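Long-range contact in engineered Protein OR366 (Synthetic construct, PDB 4RZP), which is of unknown function but is an engineered protein whose armadillo-like helical repeats stack into a solenoid: residues Asp56-Gln61 with Ser100-Glu105. Residues are numbered along the deposited sequence; the frame is centred on the assembly and turned at random.
Sequences DDSKVQ and SKVQQE
The hydroxyl oxygen of S58 is gripped twice. K101 NZ donates a hydrogen bond to S58 OG at 2.8 Å, and D99 OD2, in the loop before helix 100-113, is hydrogen-bonded to the same oxygen. S58 OG stands anti to its backbone N (chi1 -173°), which places the hydroxyl within reach of K101 NZ. K101 comes from the neighbouring helix 100-113. Its CG sits flanked by both the backbone N and the carbonyl carbon (chi1 60°). The chain then runs extended and bends only at its last torsion (chi4 -58°), which turns NZ onto the hydroxyl. On the way, K101 CE passes 4.1 Å from K59 CA. D99 OD1 also makes a long, weak ion pair with K101 NZ, so its carboxylate probably steadies the ammonium charge. An alanine in place of this lysine would remove one of the two bonds to S58 OG and would probably loosen the packing against K59 and Q62. Deeper in, V102 packs with one branch. Its CG2 lies 3.3 Å from S58 O and 3.9 Å from Q61 CB. The Q61 amide is held on its own side, with NE2 hydrogen-bonded to L53 O and OE1 accepting a weak bond from D57 N. Both V102 and Q61 also rest on L94 of helix 87-94. K59 has its CB turned away from helix 100-113, and its NZ makes a salt bridge with D57 OD1, weak as a hydrogen bond at 3.3 Å. The contact joins the N-terminal ends of equivalent long helices in successive repeats, the side-by-side stacking typical of an armadillo-type alpha solenoid.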
# COMPACT_ATOMS: atom_id res chain seq x y z
N ASP A 56 -5.26 15.92 13.43
CA ASP A 56 -6.36 14.96 13.66
C ASP A 56 -7.64 15.48 13.02
O ASP A 56 -8.56 15.95 13.70
CB ASP A 56 -6.57 14.67 15.16
CG ASP A 56 -6.93 13.19 15.43
OD1 ASP A 56 -6.36 12.31 14.74
OD2 ASP A 56 -7.76 12.90 16.34
N ASP A 57 -7.67 15.39 11.70
CA ASP A 57 -8.78 15.86 10.90
C ASP A 57 -8.94 14.89 9.74
O ASP A 57 -8.35 15.07 8.68
CB ASP A 57 -8.52 17.29 10.41
CG ASP A 57 -9.74 17.92 9.76
OD1 ASP A 57 -10.72 17.18 9.49
OD2 ASP A 57 -9.69 19.15 9.49
N SER A 58 -9.74 13.87 9.99
CA SER A 58 -9.98 12.77 9.08
C SER A 58 -9.96 13.15 7.59
O SER A 58 -9.21 12.56 6.80
CB SER A 58 -11.31 12.14 9.42
OG SER A 58 -11.51 10.98 8.65
N LYS A 59 -10.75 14.15 7.23
CA LYS A 59 -10.86 14.54 5.82
C LYS A 59 -9.54 15.12 5.32
O LYS A 59 -9.12 14.84 4.20
CB LYS A 59 -12.02 15.53 5.60
CG LYS A 59 -11.96 16.83 6.41
CD LYS A 59 -13.07 17.82 5.96
CE LYS A 59 -13.08 19.11 6.79
NZ LYS A 59 -13.33 18.82 8.25
N VAL A 60 -8.87 15.91 6.16
CA VAL A 60 -7.57 16.45 5.75
C VAL A 60 -6.55 15.35 5.55
O VAL A 60 -6.01 15.21 4.46
CB VAL A 60 -7.04 17.46 6.75
CG1 VAL A 60 -5.57 17.79 6.45
CG2 VAL A 60 -7.91 18.72 6.70
N GLN A 61 -6.29 14.56 6.58
CA GLN A 61 -5.46 13.39 6.41
C GLN A 61 -5.76 12.59 5.13
O GLN A 61 -4.84 12.26 4.37
CB GLN A 61 -5.60 12.49 7.63
CG GLN A 61 -4.83 13.01 8.79
CD GLN A 61 -5.35 12.46 10.08
OE1 GLN A 61 -6.53 12.57 10.36
NE2 GLN A 61 -4.46 11.92 10.91
N SER A 100 -11.59 4.48 8.54
CA SER A 100 -11.66 3.72 7.29
C SER A 100 -10.93 4.41 6.13
O SER A 100 -9.93 3.91 5.63
CB SER A 100 -13.13 3.48 6.92
OG SER A 100 -13.23 2.58 5.83
N LYS A 101 -11.42 5.57 5.72
CA LYS A 101 -10.87 6.21 4.54
C LYS A 101 -9.41 6.64 4.73
O LYS A 101 -8.68 6.76 3.75
CB LYS A 101 -11.72 7.42 4.14
CG LYS A 101 -11.84 8.51 5.20
CD LYS A 101 -12.53 9.74 4.62
CE LYS A 101 -12.68 10.87 5.63
NZ LYS A 101 -13.44 10.36 6.79
N VAL A 102 -8.97 6.84 5.97
CA VAL A 102 -7.60 7.28 6.20
C VAL A 102 -6.66 6.09 6.21
O VAL A 102 -5.59 6.14 5.59
CB VAL A 102 -7.45 8.08 7.50
CG1 VAL A 102 -6.00 8.13 7.94
CG2 VAL A 102 -7.99 9.48 7.29
N GLN A 103 -7.04 5.02 6.89
CA GLN A 103 -6.26 3.78 6.77
C GLN A 103 -6.13 3.37 5.30
O GLN A 103 -5.07 2.96 4.84
CB GLN A 103 -6.89 2.66 7.59
CG GLN A 103 -6.81 2.89 9.09
CD GLN A 103 -7.69 1.93 9.86
OE1 GLN A 103 -8.85 1.72 9.50
NE2 GLN A 103 -7.16 1.36 10.94
N GLN A 104 -7.22 3.52 4.55
CA GLN A 104 -7.24 3.17 3.15
C GLN A 104 -6.22 3.92 2.31
O GLN A 104 -5.50 3.30 1.53
CB GLN A 104 -8.63 3.41 2.59
CG GLN A 104 -9.18 2.24 1.80
CD GLN A 104 -10.49 2.58 1.12
OE1 GLN A 104 -11.44 3.04 1.76
NE2 GLN A 104 -10.54 2.33 -0.19
N GLU A 105 -6.16 5.24 2.44
CA GLU A 105 -5.21 6.03 1.63
C GLU A 105 -3.78 5.79 2.06
O GLU A 105 -2.88 5.75 1.22
CB GLU A 105 -5.51 7.53 1.71
CG GLU A 105 -6.80 8.00 1.04
CD GLU A 105 -6.85 7.66 -0.45
OE1 GLU A 105 -5.79 7.73 -1.10
OE2 GLU A 105 -7.95 7.35 -0.96